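Local coordinates for probable oxidoreductase (Pseudomonas aeruginosa, PDB 4B7X), which probably catalyses NADP(H)-dependent oxidation or reduction of a substrate, as a medium-chain dehydrogenase/reductase with NADP bound in its Rossmann-type domain, at residues S18-R23 against Q252-E257; I41-E46 against G80-S85; V221-V226 against V245-I250. All coordinates share one frame; numbering follows the deposited sequence.

Contact 1. Residues S18-R23 against Q252-E257. With NAP (NADP nicotinamide-adenine-dinucleotide phosphate), chain T.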
loop_
_atom_site.group_PDB
_atom_site.type_symbol
_atom_site.label_atom_id
_atom_site.label_comp_id
_atom_site.label_asym_id
_atom_site.label_seq_id
_atom_site.Cartn_x
_atom_site.Cartn_y
_atom_site.Cartn_z
ATOM N N SER H 18 -7.429 -25.478 12.315
ATOM C CA SER H 18 -6.003 -25.156 12.232
ATOM C C SER H 18 -5.618 -24.639 10.844
ATOM O O SER H 18 -5.466 -23.427 10.644
ATOM C CB SER H 18 -5.148 -26.370 12.621
ATOM O OG SER H 18 -3.765 -26.069 12.539
ATOM N N GLY H 19 -5.458 -25.556 9.892
ATOM C CA GLY H 19 -5.084 -25.191 8.528
ATOM C C GLY H 19 -6.297 -25.195 7.623
ATOM O O GLY H 19 -7.185 -24.353 7.759
ATOM N N LEU H 20 -6.324 -26.144 6.690
ATOM C CA LEU H 20 -7.510 -26.389 5.886
ATOM C C LEU H 20 -8.587 -26.938 6.824
ATOM O O LEU H 20 -8.298 -27.807 7.648
ATOM C CB LEU H 20 -7.205 -27.378 4.757
ATOM C CG LEU H 20 -8.093 -27.346 3.506
ATOM C CD1 LEU H 20 -7.827 -26.111 2.653
ATOM C CD2 LEU H 20 -7.892 -28.611 2.685
ATOM N N PRO H 21 -9.821 -26.406 6.734
ATOM C CA PRO H 21 -10.877 -26.844 7.639
ATOM C C PRO H 21 -11.736 -27.966 7.052
ATOM O O PRO H 21 -12.556 -27.724 6.161
ATOM C CB PRO H 21 -11.704 -25.570 7.846
ATOM C CG PRO H 21 -11.388 -24.683 6.676
ATOM C CD PRO H 21 -10.279 -25.304 5.872
ATOM N N GLY H 22 -11.531 -29.181 7.555
ATOM C CA GLY H 22 -12.277 -30.354 7.101
ATOM C C GLY H 22 -13.477 -30.665 7.976
ATOM O O GLY H 22 -14.067 -29.770 8.585
ATOM N N ARG H 23 -13.840 -31.941 8.044
ATOM C CA ARG H 23 -14.974 -32.360 8.861
ATOM C C ARG H 23 -14.660 -32.180 10.351
ATOM O O ARG H 23 -13.532 -31.845 10.726
ATOM C CB ARG H 23 -15.384 -33.801 8.523
ATOM C CG ARG H 23 -16.866 -34.113 8.717
ATOM C CD ARG H 23 -17.769 -33.090 8.033
ATOM N NE ARG H 23 -19.190 -33.420 8.158
ATOM C CZ ARG H 23 -19.950 -33.146 9.218
ATOM N NH1 ARG H 23 -19.442 -32.533 10.284
ATOM N NH2 ARG H 23 -21.231 -33.494 9.215
ATOM N N GLN H 252 -3.184 -17.614 1.325
ATOM C CA GLN H 252 -2.725 -17.557 2.721
ATOM C C GLN H 252 -3.790 -17.951 3.749
ATOM O O GLN H 252 -3.454 -18.140 4.919
ATOM C CB GLN H 252 -2.224 -16.142 3.098
ATOM C CG GLN H 252 -1.220 -15.492 2.154
ATOM C CD GLN H 252 0.047 -16.304 1.997
ATOM O OE1 GLN H 252 0.812 -16.468 2.945
ATOM N NE2 GLN H 252 0.272 -16.823 0.788
ATOM N N TYR H 253 -5.058 -18.044 3.337
ATOM C CA TYR H 253 -6.181 -18.169 4.301
ATOM C C TYR H 253 -6.133 -19.429 5.163
ATOM O O TYR H 253 -6.654 -19.446 6.279
ATOM C CB TYR H 253 -7.556 -18.092 3.613
ATOM C CG TYR H 253 -7.928 -16.749 3.007
ATOM C CD1 TYR H 253 -7.227 -15.576 3.324
ATOM C CD2 TYR H 253 -9.010 -16.649 2.130
ATOM C CE1 TYR H 253 -7.576 -14.355 2.755
ATOM C CE2 TYR H 253 -9.363 -15.437 1.562
ATOM C CZ TYR H 253 -8.645 -14.297 1.873
ATOM O OH TYR H 253 -9.019 -13.108 1.309
ATOM N N ASN H 254 -5.507 -20.475 4.632
ATOM C CA ASN H 254 -5.401 -21.759 5.323
ATOM C C ASN H 254 -4.005 -22.022 5.907
ATOM O O ASN H 254 -3.629 -23.169 6.168
ATOM C CB ASN H 254 -5.860 -22.883 4.385
ATOM C CG ASN H 254 -7.342 -22.798 4.072
ATOM O OD1 ASN H 254 -8.173 -22.959 4.959
ATOM N ND2 ASN H 254 -7.678 -22.533 2.814
ATOM N N ASN H 255 -3.258 -20.943 6.129
ATOM C CA ASN H 255 -1.916 -21.029 6.691
ATOM C C ASN H 255 -1.899 -21.378 8.178
ATOM O O ASN H 255 -2.525 -20.701 9.002
ATOM C CB ASN H 255 -1.135 -19.726 6.456
ATOM C CG ASN H 255 -0.580 -19.609 5.040
ATOM O OD1 ASN H 255 -0.957 -20.361 4.129
ATOM N ND2 ASN H 255 0.325 -18.650 4.848
ATOM N N LYS H 256 -1.180 -22.453 8.497
ATOM C CA LYS H 256 -0.787 -22.774 9.868
ATOM C C LYS H 256 0.354 -21.830 10.224
ATOM O O LYS H 256 0.470 -21.359 11.360
ATOM C CB LYS H 256 -0.299 -24.224 9.958
ATOM C CG LYS H 256 -1.257 -25.260 9.384
ATOM C CD LYS H 256 -0.542 -26.545 8.979
ATOM C CE LYS H 256 0.232 -26.400 7.671
ATOM N NZ LYS H 256 -0.645 -26.116 6.497
ATOM N N GLU H 257 1.174 -21.554 9.214
ATOM C CA GLU H 257 2.339 -20.683 9.310
ATOM C C GLU H 257 1.970 -19.199 9.126
ATOM O O GLU H 257 0.805 -18.859 8.883
ATOM C CB GLU H 257 3.385 -21.116 8.267
ATOM C CG GLU H 257 3.030 -20.809 6.804
ATOM C CD GLU H 257 2.106 -21.828 6.134
ATOM O OE1 GLU H 257 1.564 -22.729 6.812
ATOM O OE2 GLU H 257 1.917 -21.722 4.903
HETATM P PA NAP T . -13.058 -17.280 -6.438
HETATM O O1A NAP T . -14.321 -17.334 -7.425
HETATM O O2A NAP T . -11.964 -16.471 -7.031
HETATM O O5B NAP T . -12.618 -18.757 -6.044
HETATM C C5B NAP T . -11.349 -18.916 -5.395
HETATM C C4B NAP T . -10.209 -19.022 -6.425
HETATM O O4B NAP T . -8.970 -18.726 -5.753
HETATM C C3B NAP T . -10.038 -20.479 -6.888
HETATM O O3B NAP T . -10.888 -20.741 -8.029
HETATM C C2B NAP T . -8.574 -20.526 -7.294
HETATM O O2B NAP T . -8.493 -20.124 -8.644
HETATM C C1B NAP T . -7.913 -19.401 -6.502
HETATM N N9A NAP T . -6.938 -19.933 -5.551
HETATM C C8A NAP T . -7.210 -20.638 -4.445
HETATM N N7A NAP T . -6.066 -20.930 -3.818
HETATM C C5A NAP T . -5.073 -20.401 -4.527
HETATM C C6A NAP T . -3.700 -20.379 -4.379
HETATM N N6A NAP T . -3.137 -20.978 -3.339
HETATM N N1A NAP T . -2.946 -19.750 -5.293
HETATM C C2A NAP T . -3.504 -19.145 -6.333
HETATM N N3A NAP T . -4.818 -19.138 -6.514
HETATM C C4A NAP T . -5.622 -19.762 -5.626
HETATM O O3 NAP T . -13.549 -16.589 -5.068
HETATM P PN NAP T . -14.028 -15.053 -5.075
HETATM O O1N NAP T . -15.341 -15.036 -4.414
HETATM O O2N NAP T . -13.909 -14.434 -6.423
HETATM O O5D NAP T . -12.914 -14.487 -4.086
HETATM C C5D NAP T . -11.695 -13.958 -4.588
HETATM C C4D NAP T . -10.949 -13.117 -3.530
HETATM O O4D NAP T . -11.686 -11.906 -3.175
HETATM C C3D NAP T . -10.724 -13.886 -2.229
HETATM O O3D NAP T . -9.436 -13.522 -1.787
HETATM C C2D NAP T . -11.773 -13.313 -1.269
HETATM O O2D NAP T . -11.326 -13.408 0.098
HETATM C C1D NAP T . -11.776 -11.863 -1.704
HETATM N N1N NAP T . -12.978 -11.083 -1.368
HETATM C C2N NAP T . -12.760 -9.846 -0.761
HETATM C C3N NAP T . -13.825 -9.031 -0.413
HETATM C C7N NAP T . -13.515 -7.678 0.249
HETATM O O7N NAP T . -14.406 -6.868 0.468
HETATM N N7N NAP T . -12.219 -7.438 0.485
HETATM C C4N NAP T . -15.129 -9.455 -0.700
HETATM C C5N NAP T . -15.355 -10.694 -1.319
HETATM C C6N NAP T . -14.285 -11.514 -1.661
HETATM P P2B NAP T . -7.477 -20.862 -9.651
HETATM O O1X NAP T . -6.078 -20.986 -8.870
HETATM O O2X NAP T . -8.062 -22.360 -9.821
HETATM O O3X NAP T . -7.420 -20.137 -10.929
#
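Asn254 reaches from a type I beta turn, Gln252 to Asn255, into the bend made by Gly19, Leu20 and Pro21, joining the GroES-like N-terminal part of this medium-chain dehydrogenase/reductase to its nucleotide-binding part. The turn is defined by the backbone bond Asn255 N to Gln252 O, and its third residue, Asn254, makes the largest share of the contact. Followed outward, the CB of Asn254 points toward 18-23 and lies 3.9 Å from Gly19 O. With CG anti to the carbonyl carbon (chi1 -67°), CG packs 3.6 Å from Leu20 CD1, and the side chain crosses Pro21 at about a right angle. Which end of the amide is oxygen is uncertain, so no bond is assigned: the tip modelled as OD1 lies 3.3 Å from both Gly19 O and Pro21 CD, the one modelled as ND2 near Leu20 CD1. Phe324 of helix 322-325 touches both Leu20 and Asn254, and Arg55 of helix 53-57 packs on Asn254 and Pro21. Further along, Lys256 lays its CG 3.9 Å from Gly19 CA. From the same turn Tyr253 leads away to the cofactor, where its OH is hydrogen-bonded to NAP O2D at 2.6 Å, in the plane of the ring.

Contact 2. Residues I41-E46 against G80-S85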
loop_
_atom_site.group_PDB
_atom_site.type_symbol
_atom_site.label_atom_id
_atom_site.label_comp_id
_atom_site.label_asym_id
_atom_site.label_seq_id
_atom_site.Cartn_x
_atom_site.Cartn_y
_atom_site.Cartn_z
ATOM N N ILE H 41 -37.396 -10.765 10.626
ATOM C CA ILE H 41 -38.076 -11.468 9.522
ATOM C C ILE H 41 -37.713 -12.953 9.493
ATOM O O ILE H 41 -36.714 -13.369 10.085
ATOM C CB ILE H 41 -37.774 -10.850 8.138
ATOM C CG1 ILE H 41 -36.270 -10.916 7.810
ATOM C CG2 ILE H 41 -38.320 -9.433 8.048
ATOM C CD1 ILE H 41 -35.952 -10.670 6.347
ATOM N N LEU H 42 -38.534 -13.745 8.809
ATOM C CA LEU H 42 -38.243 -15.168 8.589
ATOM C C LEU H 42 -38.131 -15.464 7.103
ATOM O O LEU H 42 -39.039 -15.160 6.315
ATOM C CB LEU H 42 -39.296 -16.075 9.239
ATOM C CG LEU H 42 -39.436 -17.518 8.727
ATOM C CD1 LEU H 42 -38.223 -18.373 9.062
ATOM C CD2 LEU H 42 -40.704 -18.150 9.280
ATOM N N VAL H 43 -37.010 -16.075 6.742
ATOM C CA VAL H 43 -36.643 -16.279 5.348
ATOM C C VAL H 43 -36.436 -17.754 5.054
ATOM O O VAL H 43 -35.774 -18.447 5.819
ATOM C CB VAL H 43 -35.338 -15.522 5.009
ATOM C CG1 VAL H 43 -34.886 -15.813 3.584
ATOM C CG2 VAL H 43 -35.524 -14.028 5.211
ATOM N N LYS H 44 -36.994 -18.213 3.939
ATOM C CA LYS H 44 -36.723 -19.542 3.417
ATOM C C LYS H 44 -35.499 -19.455 2.502
ATOM O O LYS H 44 -35.579 -18.907 1.399
ATOM C CB LYS H 44 -37.949 -20.081 2.653
ATOM C CG LYS H 44 -37.686 -21.297 1.768
ATOM C CD LYS H 44 -37.719 -22.599 2.550
ATOM C CE LYS H 44 -37.290 -23.793 1.705
ATOM N NZ LYS H 44 -35.804 -23.940 1.654
ATOM N N ASN H 45 -34.374 -19.991 2.971
ATOM C CA ASN H 45 -33.118 -19.934 2.226
ATOM C C ASN H 45 -33.153 -20.820 0.970
ATOM O O ASN H 45 -33.503 -21.994 1.048
ATOM C CB ASN H 45 -31.929 -20.330 3.128
ATOM C CG ASN H 45 -31.786 -19.442 4.363
ATOM O OD1 ASN H 45 -32.371 -18.358 4.458
ATOM N ND2 ASN H 45 -30.988 -19.898 5.307
ATOM N N GLU H 46 -32.783 -20.244 -0.173
ATOM C CA GLU H 46 -32.814 -20.934 -1.461
ATOM C C GLU H 46 -31.395 -21.197 -1.993
ATOM O O GLU H 46 -31.040 -22.341 -2.278
ATOM C CB GLU H 46 -33.617 -20.119 -2.485
ATOM C CG GLU H 46 -35.055 -19.793 -2.084
ATOM C CD GLU H 46 -36.076 -20.816 -2.568
ATOM O OE1 GLU H 46 -35.822 -22.039 -2.446
ATOM O OE2 GLU H 46 -37.143 -20.390 -3.066
ATOM N N GLY H 80 -33.034 -15.709 -0.411
ATOM C CA GLY H 80 -34.160 -16.469 0.131
ATOM C C GLY H 80 -35.489 -15.757 -0.037
ATOM O O GLY H 80 -35.527 -14.603 -0.473
ATOM N N LYS H 81 -36.571 -16.460 0.303
ATOM C CA LYS H 81 -37.950 -15.961 0.198
ATOM C C LYS H 81 -38.430 -15.571 1.596
ATOM O O LYS H 81 -38.292 -16.344 2.541
ATOM C CB LYS H 81 -38.854 -17.063 -0.378
ATOM C CG LYS H 81 -40.145 -16.622 -1.065
ATOM C CD LYS H 81 -40.824 -17.838 -1.699
ATOM C CE LYS H 81 -41.865 -17.481 -2.755
ATOM N NZ LYS H 81 -43.270 -17.480 -2.248
ATOM N N VAL H 82 -38.962 -14.361 1.740
ATOM C CA VAL H 82 -39.465 -13.913 3.035
ATOM C C VAL H 82 -40.817 -14.576 3.244
ATOM O O VAL H 82 -41.699 -14.476 2.386
ATOM C CB VAL H 82 -39.572 -12.374 3.128
ATOM C CG1 VAL H 82 -40.381 -11.938 4.351
ATOM C CG2 VAL H 82 -38.182 -11.756 3.174
ATOM N N LEU H 83 -40.948 -15.287 4.362
ATOM C CA LEU H 83 -42.202 -15.955 4.700
ATOM C C LEU H 83 -43.056 -15.045 5.567
ATOM O O LEU H 83 -44.242 -14.866 5.296
ATOM C CB LEU H 83 -41.955 -17.307 5.383
ATOM C CG LEU H 83 -41.176 -18.365 4.584
ATOM C CD1 LEU H 83 -41.254 -19.728 5.256
ATOM C CD2 LEU H 83 -41.649 -18.463 3.141
ATOM N N VAL H 84 -42.450 -14.474 6.604
ATOM C CA VAL H 84 -43.125 -13.479 7.444
ATOM C C VAL H 84 -42.198 -12.317 7.814
ATOM O O VAL H 84 -40.974 -12.483 7.896
ATOM C CB VAL H 84 -43.745 -14.087 8.730
ATOM C CG1 VAL H 84 -45.001 -14.883 8.402
ATOM C CG2 VAL H 84 -42.739 -14.950 9.474
ATOM N N SER H 85 -42.799 -11.150 8.035
ATOM C CA SER H 85 -42.059 -9.944 8.375
ATOM C C SER H 85 -42.687 -9.143 9.514
ATOM O O SER H 85 -43.851 -8.750 9.435
ATOM C CB SER H 85 -41.920 -9.041 7.150
ATOM O OG SER H 85 -41.287 -7.826 7.514
#
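Leu42 and Lys44 provide the polar framework, each using both its N-H and its carbonyl across the strand pair. Leu42 N donates to Val84 O at 2.9 Å in an almost straight bond (173° at the hydrogen), and Leu42 O accepts from Leu83 N at 2.7 Å, nearly along the C=O axis. A longer, weak bond from Val84 N reaches the same oxygen. Lys44 N meets Lys81 O at 2.7 Å in the carbonyl plane, while Lys81 N returns to Lys44 O at 2.9 Å. Because Leu83 and Val84 both face Leu42, the register slips by one residue between Leu42 and Val43: a classic beta bulge in an antiparallel pair of the GroES-like domain's sheet, whose short segment axes run at 148° to each other. Strand 105-108 pairs with the other edge of 41-46.

Packing divides between the faces. On one, Val82 CG2 sits 4.0 Å from Val43 CG2 and meets Ile41 CD1 at a similar distance, the Ile41 and Val82 side chains crossing at about a right angle, with Val96 of strand 95-97 against Val43 and Val82. On the other, Val84 holds CG2 between its own backbone N and carbonyl carbon (chi1 -74° places CG1 anti to the carbonyl carbon), which brings CG2 3.6 Å from Leu42 CB. Leu83, the extra residue of the bulge, directs its CB at strand 41-46, where CB meets Leu42 CD2 and CD2 lies 4.1 Å from Lys44 CB.

Contact 3. Residues V221-V226 against V245-I250. With NAP (NADP nicotinamide-adenine-dinucleotide phosphate), chain T.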
loop_
_atom_site.group_PDB
_atom_site.type_symbol
_atom_site.label_atom_id
_atom_site.label_comp_id
_atom_site.label_asym_id
_atom_site.label_seq_id
_atom_site.Cartn_x
_atom_site.Cartn_y
_atom_site.Cartn_z
ATOM N N VAL H 221 -2.310 -1.274 -12.802
ATOM C CA VAL H 221 -3.277 -1.680 -11.776
ATOM C C VAL H 221 -3.172 -3.186 -11.585
ATOM O O VAL H 221 -3.304 -3.947 -12.553
ATOM C CB VAL H 221 -4.738 -1.342 -12.163
ATOM C CG1 VAL H 221 -5.706 -1.864 -11.116
ATOM C CG2 VAL H 221 -4.937 0.149 -12.341
ATOM N N PHE H 222 -2.885 -3.603 -10.355
ATOM C CA PHE H 222 -2.949 -5.005 -9.958
ATOM C C PHE H 222 -4.080 -5.233 -8.964
ATOM O O PHE H 222 -4.036 -4.741 -7.816
ATOM C CB PHE H 222 -1.630 -5.468 -9.346
ATOM C CG PHE H 222 -1.634 -6.916 -8.916
ATOM C CD1 PHE H 222 -2.219 -7.903 -9.720
ATOM C CD2 PHE H 222 -1.020 -7.308 -7.728
ATOM C CE1 PHE H 222 -2.211 -9.237 -9.340
ATOM C CE2 PHE H 222 -1.005 -8.648 -7.346
ATOM C CZ PHE H 222 -1.598 -9.612 -8.151
ATOM N N PHE H 223 -5.090 -5.966 -9.417
ATOM C CA PHE H 223 -6.169 -6.438 -8.577
ATOM C C PHE H 223 -5.739 -7.755 -7.920
ATOM O O PHE H 223 -5.690 -8.803 -8.594
ATOM C CB PHE H 223 -7.393 -6.687 -9.439
ATOM C CG PHE H 223 -8.685 -6.710 -8.677
ATOM C CD1 PHE H 223 -9.017 -7.790 -7.858
ATOM C CD2 PHE H 223 -9.602 -5.672 -8.819
ATOM C CE1 PHE H 223 -10.220 -7.816 -7.173
ATOM C CE2 PHE H 223 -10.810 -5.700 -8.142
ATOM C CZ PHE H 223 -11.116 -6.769 -7.312
ATOM N N ASP H 224 -5.416 -7.708 -6.627
ATOM C CA ASP H 224 -4.920 -8.904 -5.932
ATOM C C ASP H 224 -6.010 -9.625 -5.145
ATOM O O ASP H 224 -6.589 -9.082 -4.199
ATOM C CB ASP H 224 -3.729 -8.585 -5.029
ATOM C CG ASP H 224 -2.996 -9.838 -4.556
ATOM O OD1 ASP H 224 -3.228 -10.952 -5.109
ATOM O OD2 ASP H 224 -2.162 -9.693 -3.632
ATOM N N ASN H 225 -6.274 -10.857 -5.560
ATOM C CA ASN H 225 -7.236 -11.736 -4.905
ATOM C C ASN H 225 -6.508 -12.870 -4.160
ATOM O O ASN H 225 -7.127 -13.628 -3.411
ATOM C CB ASN H 225 -8.197 -12.322 -5.947
ATOM C CG ASN H 225 -9.313 -11.359 -6.336
ATOM O OD1 ASN H 225 -9.977 -10.791 -5.473
ATOM N ND2 ASN H 225 -9.536 -11.183 -7.641
ATOM N N VAL H 226 -5.190 -12.961 -4.351
ATOM C CA VAL H 226 -4.442 -14.194 -4.037
ATOM C C VAL H 226 -3.294 -14.026 -3.044
ATOM O O VAL H 226 -3.087 -14.880 -2.174
ATOM C CB VAL H 226 -3.916 -14.877 -5.335
ATOM C CG1 VAL H 226 -2.986 -16.041 -5.009
ATOM C CG2 VAL H 226 -5.079 -15.365 -6.188
ATOM N N VAL H 245 -4.685 -2.973 -5.733
ATOM C CA VAL H 245 -5.869 -3.166 -4.911
ATOM C C VAL H 245 -5.773 -4.470 -4.113
ATOM O O VAL H 245 -5.786 -5.566 -4.691
ATOM C CB VAL H 245 -7.156 -3.143 -5.749
ATOM C CG1 VAL H 245 -8.377 -3.251 -4.849
ATOM C CG2 VAL H 245 -7.227 -1.869 -6.578
ATOM N N LEU H 246 -5.678 -4.353 -2.785
ATOM C CA LEU H 246 -5.717 -5.538 -1.920
ATOM C C LEU H 246 -7.147 -5.959 -1.637
ATOM O O LEU H 246 -7.815 -5.436 -0.727
ATOM C CB LEU H 246 -4.995 -5.306 -0.598
ATOM C CG LEU H 246 -3.478 -5.197 -0.560
ATOM C CD1 LEU H 246 -3.035 -5.352 0.891
ATOM C CD2 LEU H 246 -2.756 -6.205 -1.457
ATOM N N CYS H 247 -7.623 -6.911 -2.411
ATOM C CA CYS H 247 -8.979 -7.413 -2.232
ATOM C C CYS H 247 -8.965 -8.678 -1.368
ATOM O O CYS H 247 -9.807 -8.840 -0.494
ATOM C CB CYS H 247 -9.632 -7.658 -3.591
ATOM S SG CYS H 247 -11.299 -8.353 -3.539
ATOM N N GLY H 248 -7.980 -9.545 -1.582
ATOM C CA GLY H 248 -7.858 -10.779 -0.812
ATOM C C GLY H 248 -6.480 -11.409 -0.893
ATOM O O GLY H 248 -5.596 -10.911 -1.598
ATOM N N ALA H 249 -6.300 -12.505 -0.156
ATOM C CA ALA H 249 -5.051 -13.260 -0.150
ATOM C C ALA H 249 -5.342 -14.743 0.055
ATOM O O ALA H 249 -4.846 -15.380 0.994
ATOM C CB ALA H 249 -4.097 -12.733 0.915
ATOM N N ILE H 250 -6.137 -15.294 -0.855
ATOM C CA ILE H 250 -6.627 -16.659 -0.722
ATOM C C ILE H 250 -5.518 -17.701 -0.545
ATOM O O ILE H 250 -5.733 -18.713 0.131
ATOM C CB ILE H 250 -7.604 -17.038 -1.858
ATOM C CG1 ILE H 250 -8.301 -18.376 -1.562
ATOM C CG2 ILE H 250 -6.916 -17.023 -3.220
ATOM C CD1 ILE H 250 -9.596 -18.583 -2.332
HETATM P PA NAP T . -13.058 -17.280 -6.438
HETATM O O1A NAP T . -14.321 -17.334 -7.425
HETATM O O2A NAP T . -11.964 -16.471 -7.031
HETATM O O5B NAP T . -12.618 -18.757 -6.044
HETATM C C5B NAP T . -11.349 -18.916 -5.395
HETATM C C4B NAP T . -10.209 -19.022 -6.425
HETATM O O4B NAP T . -8.970 -18.726 -5.753
HETATM C C3B NAP T . -10.038 -20.479 -6.888
HETATM O O3B NAP T . -10.888 -20.741 -8.029
HETATM C C2B NAP T . -8.574 -20.526 -7.294
HETATM O O2B NAP T . -8.493 -20.124 -8.644
HETATM C C1B NAP T . -7.913 -19.401 -6.502
HETATM N N9A NAP T . -6.938 -19.933 -5.551
HETATM C C8A NAP T . -7.210 -20.638 -4.445
HETATM N N7A NAP T . -6.066 -20.930 -3.818
HETATM C C5A NAP T . -5.073 -20.401 -4.527
HETATM C C6A NAP T . -3.700 -20.379 -4.379
HETATM N N6A NAP T . -3.137 -20.978 -3.339
HETATM N N1A NAP T . -2.946 -19.750 -5.293
HETATM C C2A NAP T . -3.504 -19.145 -6.333
HETATM N N3A NAP T . -4.818 -19.138 -6.514
HETATM C C4A NAP T . -5.622 -19.762 -5.626
HETATM O O3 NAP T . -13.549 -16.589 -5.068
HETATM P PN NAP T . -14.028 -15.053 -5.075
HETATM O O1N NAP T . -15.341 -15.036 -4.414
HETATM O O2N NAP T . -13.909 -14.434 -6.423
HETATM O O5D NAP T . -12.914 -14.487 -4.086
HETATM C C5D NAP T . -11.695 -13.958 -4.588
HETATM C C4D NAP T . -10.949 -13.117 -3.530
HETATM O O4D NAP T . -11.686 -11.906 -3.175
HETATM C C3D NAP T . -10.724 -13.886 -2.229
HETATM O O3D NAP T . -9.436 -13.522 -1.787
HETATM C C2D NAP T . -11.773 -13.313 -1.269
HETATM O O2D NAP T . -11.326 -13.408 0.098
HETATM C C1D NAP T . -11.776 -11.863 -1.704
HETATM N N1N NAP T . -12.978 -11.083 -1.368
HETATM C C2N NAP T . -12.760 -9.846 -0.761
HETATM C C3N NAP T . -13.825 -9.031 -0.413
HETATM C C7N NAP T . -13.515 -7.678 0.249
HETATM O O7N NAP T . -14.406 -6.868 0.468
HETATM N N7N NAP T . -12.219 -7.438 0.485
HETATM C C4N NAP T . -15.129 -9.455 -0.700
HETATM C C5N NAP T . -15.355 -10.694 -1.319
HETATM C C6N NAP T . -14.285 -11.514 -1.661
HETATM P P2B NAP T . -7.477 -20.862 -9.651
HETATM O O1X NAP T . -6.078 -20.986 -8.870
HETATM O O2X NAP T . -8.062 -22.360 -9.821
HETATM O O3X NAP T . -7.420 -20.137 -10.929
HETATM O O HOH W 1 -2.832 -9.959 -1.003
#
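Phe222 opens the parallel pairing with 245-250: its carbonyl O accepts from Val245 N at 2.8 Å, and Val245 O in turn takes Asp224 N. These bonds place strand 219-224 beside strand 242-246 in the parallel, Rossmann-type sheet. Phe223 turns to the face shared with Val245. Its CG is anti to the backbone N (chi1 -160°), which carries CE1 to 3.6 Å from Cys247 CB; Cys247 SG lies 4.9 Å from the ring centroid, an oblique sulfur-aromatic contact.

At Asp224 the strand ends, and the main chain and side chain take separate tasks. Its carbonyl O is gripped by two N-H groups, from Cys247 in the carbonyl plane and from Gly248 tilted 16° from it. Its OD1 accepts from Val226 N at 2.9 Å, met from above the carboxylate plane, which makes an Asx turn; Ser156 OG and Gly227 N bind the same oxygen. On OD2 a water donates, and that water also donates to Gly248 O, bridging the two segments.

Asn225 O then serves two donors. Ile250 N gives it a nearly straight bond (176°), and the nicotinamide-ribose hydroxyl NAP O3D donates to Asn225 O at 2.8 Å. The side chain of Asn225 brings OD1 3.1 Å from NAP O4D. Val226 closes the segment: CG2 packs on Ile250 CG2, and CG1 lies 3.4 Å from NAP C2A of the adenine, while Ile250 CD1 packs on the adenosine ribose.

Cys247 O accepts from the carboxamide NAP N7N at 3.0 Å. Within these two segments, then, the hydrogen bonds to the cofactor all end on backbone carbonyls, consistent with recognition by main-chain shape; Tyr253 OH adds a side-chain bond to the same nicotinamide ribose.

In the fold
From the N terminus, the loop 18-23 between strands 7-13 and 26-32 opens the span that contact 1 closes only at 252-257, 229 residues later. Both other contacts fall within that span, one after the other and without crossing. Contact 2 closes first, joining strands 41-49 and 77-85 inside the GroES-like part; contact 3 follows in the nucleotide-binding part, pairing strands 219-224 and 242-246. Contact 2 stands apart, its centre about 34 Å from that of contact 3 and on the opposite side of the chain's centre. Contacts 1 and 3 touch, Tyr253 OH lying 3.4 Å from Gly248 CA, and both reach the NADP; of the three, contact 1 is the one that joins the two parts.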